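Side-chain contact in Alr2269 protein (Nostoc sp., PDB 3MC9), which probably helps insert beta-barrel proteins into the outer membrane, with periplasmic POTRA domains that probably handle the incoming polypeptides: residues 88-93 / 98-103. Sequence-based numbering, arbitrary orientation.
Sequences IRTQPG and RSQLQE
The hydroxyl of T90 is gripped by two hydrogen bonds, one with the carboxylate oxygen OD2 of D104 and one with the hydroxyl of T96, and carbon from helix 98-110 closes in beside it. CD2 of L101 lies 3.7 Å from T90 OG1, and CG of Q100 lies 3.8 Å from the same oxygen. With T90 OG1 anti to the carbonyl carbon (chi1 -67°), the hydroxyl faces the helix, while L101, whose CB is directed away from the loop, turns its CD2 branch back to meet it. The D104 carboxylate also accepts a hydrogen bond from the backbone N of R89 at its other oxygen, OD1, so a single helix residue ties down two successive loop residues. In the POTRA fold, two helices pack on one face of a mixed sheet; here the loop leaving helix 78-87 for the short strand 95-96 passes beside the first turns of the second helix. T90 touches V64 and V67 of strand 62-71, and L101 reaches V130 and F132 of strand 127-136, which places the carbon side of the contact above the sheet. Toward solvent, R89 and Q100 cross at about a right angle, and their guanidinium and amide planes stand 87° apart. The Q100 chain leaves the helix with CG anti to the backbone N and bends at chi2 (60°), carrying its terminal amide against the aliphatic part of R89; Q100 CD comes within 4.0 Å of R89 CB. Near the amide, R89 NH1 and E103 OE2 remain 4.9 Å apart, too far for a salt bridge, although their opposite charges probably attract weakly across this exposed edge.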
ATOM      1  N   ILE A  88      14.059  -3.776   2.760  1.00 35.33           N
ATOM      2  CA  ILE A  88      14.279  -4.453   4.029  1.00 34.30           C
ATOM      3  C   ILE A  88      15.754  -4.382   4.400  1.00 35.22           C
ATOM      4  O   ILE A  88      16.627  -4.356   3.531  1.00 35.54           O
ATOM      5  CB  ILE A  88      13.757  -5.918   4.008  1.00 33.78           C
ATOM      6  CG1 ILE A  88      14.546  -6.801   3.040  1.00 33.57           C
ATOM      7  CG2 ILE A  88      12.280  -5.940   3.646  1.00 32.18           C
ATOM      8  CD1 ILE A  88      14.209  -8.296   3.168  1.00 32.35           C
ATOM      9  N   ARG A  89      16.033  -4.295   5.692  1.00 35.74           N
ATOM     10  CA  ARG A  89      17.401  -4.380   6.180  1.00 36.90           C
ATOM     11  C   ARG A  89      17.713  -5.786   6.660  1.00 35.90           C
ATOM     12  O   ARG A  89      18.851  -6.212   6.596  1.00 36.06           O
ATOM     13  CB  ARG A  89      17.632  -3.428   7.342  1.00 38.09           C
ATOM     14  CG  ARG A  89      17.856  -1.974   6.985  1.00 42.75           C
ATOM     15  CD  ARG A  89      18.109  -1.176   8.281  1.00 47.24           C
ATOM     16  NE  ARG A  89      19.521  -1.107   8.683  1.00 51.01           N
ATOM     17  CZ  ARG A  89      19.950  -0.754   9.897  1.00 54.54           C
ATOM     18  NH1 ARG A  89      19.086  -0.465  10.869  1.00 55.43           N
ATOM     19  NH2 ARG A  89      21.257  -0.695  10.153  1.00 57.27           N
ATOM     20  N   THR A  90      16.721  -6.496   7.190  1.00 34.78           N
ATOM     21  CA  THR A  90      16.955  -7.870   7.644  1.00 34.28           C
ATOM     22  C   THR A  90      17.610  -8.695   6.528  1.00 34.88           C
ATOM     23  O   THR A  90      17.187  -8.663   5.369  1.00 34.26           O
ATOM     24  CB  THR A  90      15.670  -8.516   8.165  1.00 33.89           C
ATOM     25  OG1 THR A  90      15.272  -7.841   9.374  1.00 33.56           O
ATOM     26  CG2 THR A  90      15.868  -9.996   8.453  1.00 32.60           C
ATOM     27  N   GLN A  91      18.688  -9.398   6.861  1.00 35.82           N
ATOM     28  CA  GLN A  91      19.479 -10.055   5.818  1.00 36.63           C
ATOM     29  C   GLN A  91      20.216 -11.257   6.376  1.00 36.73           C
ATOM     30  O   GLN A  91      20.488 -11.317   7.577  1.00 35.48           O
ATOM     31  CB  GLN A  91      20.421  -9.041   5.110  1.00 37.70           C
ATOM     32  CG  GLN A  91      21.863  -9.060   5.538  1.00 41.22           C
ATOM     33  CD  GLN A  91      22.753  -8.048   4.792  1.00 44.55           C
ATOM     34  OE1 GLN A  91      22.542  -6.845   4.868  1.00 47.11           O
ATOM     35  NE2 GLN A  91      23.776  -8.550   4.116  1.00 45.97           N
ATOM     36  N   PRO A  92      20.515 -12.239   5.499  1.00 37.25           N
ATOM     37  CA  PRO A  92      21.214 -13.427   5.936  1.00 37.64           C
ATOM     38  C   PRO A  92      22.584 -13.050   6.490  1.00 38.61           C
ATOM     39  O   PRO A  92      23.268 -12.195   5.925  1.00 39.43           O
ATOM     40  CB  PRO A  92      21.345 -14.276   4.651  1.00 38.36           C
ATOM     41  CG  PRO A  92      20.956 -13.389   3.517  1.00 37.85           C
ATOM     42  CD  PRO A  92      20.112 -12.307   4.077  1.00 37.56           C
ATOM     43  N   GLY A  93      22.965 -13.659   7.603  1.00 38.34           N
ATOM     44  CA  GLY A  93      24.299 -13.438   8.158  1.00 39.03           C
ATOM     45  C   GLY A  93      24.466 -12.113   8.891  1.00 38.96           C
ATOM     46  O   GLY A  93      25.594 -11.672   9.112  1.00 39.49           O
ATOM     47  N   ARG A  98      12.959  -7.695  16.763  1.00 37.29           N
ATOM     48  CA  ARG A  98      11.528  -7.592  16.631  1.00 38.74           C
ATOM     49  C   ARG A  98      11.158  -6.300  15.902  1.00 38.06           C
ATOM     50  O   ARG A  98      10.439  -6.318  14.895  1.00 37.48           O
ATOM     51  CB  ARG A  98      10.914  -7.616  18.042  1.00 40.84           C
ATOM     52  CG  ARG A  98       9.415  -7.770  18.071  1.00 44.65           C
ATOM     53  CD  ARG A  98       8.821  -7.158  19.341  1.00 50.55           C
ATOM     54  NE  ARG A  98       8.967  -5.703  19.358  1.00 54.62           N
ATOM     55  CZ  ARG A  98       8.264  -4.842  18.614  1.00 57.02           C
ATOM     56  NH1 ARG A  98       7.333  -5.261  17.752  1.00 58.08           N
ATOM     57  NH2 ARG A  98       8.505  -3.540  18.718  1.00 57.58           N
ATOM     58  N   SER A  99      11.692  -5.195  16.400  1.00 37.82           N
ATOM     59  CA  SER A  99      11.425  -3.885  15.844  1.00 38.01           C
ATOM     60  C   SER A  99      11.945  -3.747  14.434  1.00 36.51           C
ATOM     61  O   SER A  99      11.303  -3.117  13.592  1.00 35.50           O
ATOM     62  CB  SER A  99      12.075  -2.805  16.698  1.00 39.07           C
ATOM     63  OG  SER A  99      11.562  -2.867  18.011  1.00 42.39           O
ATOM     64  N   GLN A 100      13.120  -4.311  14.178  1.00 35.73           N
ATOM     65  CA  GLN A 100      13.691  -4.234  12.856  1.00 35.08           C
ATOM     66  C   GLN A 100      12.783  -4.958  11.873  1.00 34.67           C
ATOM     67  O   GLN A 100      12.596  -4.496  10.756  1.00 34.29           O
ATOM     68  CB  GLN A 100      15.101  -4.805  12.806  1.00 35.14           C
ATOM     69  CG  GLN A 100      15.734  -4.697  11.428  1.00 34.94           C
ATOM     70  CD  GLN A 100      15.842  -3.256  10.969  1.00 37.13           C
ATOM     71  OE1 GLN A 100      15.078  -2.789  10.101  1.00 38.66           O
ATOM     72  NE2 GLN A 100      16.768  -2.530  11.573  1.00 35.86           N
ATOM     73  N   LEU A 101      12.222  -6.093  12.292  1.00 34.76           N
ATOM     74  CA  LEU A 101      11.237  -6.789  11.477  1.00 34.51           C
ATOM     75  C   LEU A 101      10.007  -5.899  11.245  1.00 34.65           C
ATOM     76  O   LEU A 101       9.557  -5.760  10.109  1.00 33.90           O
ATOM     77  CB  LEU A 101      10.810  -8.133  12.104  1.00 34.78           C
ATOM     78  CG  LEU A 101      11.832  -9.280  12.090  1.00 35.20           C
ATOM     79  CD1 LEU A 101      11.241 -10.481  12.804  1.00 37.03           C
ATOM     80  CD2 LEU A 101      12.267  -9.660  10.675  1.00 33.29           C
ATOM     81  N   GLN A 102       9.463  -5.299  12.294  1.00 35.02           N
ATOM     82  CA  GLN A 102       8.314  -4.430  12.084  1.00 36.13           C
ATOM     83  C   GLN A 102       8.645  -3.306  11.091  1.00 36.05           C
ATOM     84  O   GLN A 102       7.894  -3.047  10.169  1.00 36.44           O
ATOM     85  CB  GLN A 102       7.779  -3.832  13.387  1.00 37.33           C
ATOM     86  CG  GLN A 102       6.473  -3.027  13.166  1.00 38.20           C
ATOM     87  CD  GLN A 102       5.401  -3.852  12.466  1.00 39.81           C
ATOM     88  OE1 GLN A 102       5.160  -5.001  12.834  1.00 40.31           O
ATOM     89  NE2 GLN A 102       4.775  -3.281  11.436  1.00 39.39           N
ATOM     90  N   GLU A 103       9.777  -2.654  11.299  1.00 36.06           N
ATOM     91  CA  GLU A 103      10.254  -1.589  10.429  1.00 36.36           C
ATOM     92  C   GLU A 103      10.427  -2.051   8.961  1.00 35.13           C
ATOM     93  O   GLU A 103      10.127  -1.304   8.024  1.00 35.07           O
ATOM     94  CB  GLU A 103      11.563  -1.119  11.016  1.00 37.51           C
ATOM     95  CG  GLU A 103      12.127   0.152  10.554  1.00 40.95           C
ATOM     96  CD  GLU A 103      13.231   0.592  11.503  1.00 46.36           C
ATOM     97  OE1 GLU A 103      12.973   0.717  12.738  1.00 51.07           O
ATOM     98  OE2 GLU A 103      14.357   0.791  11.023  1.00 47.46           O
TER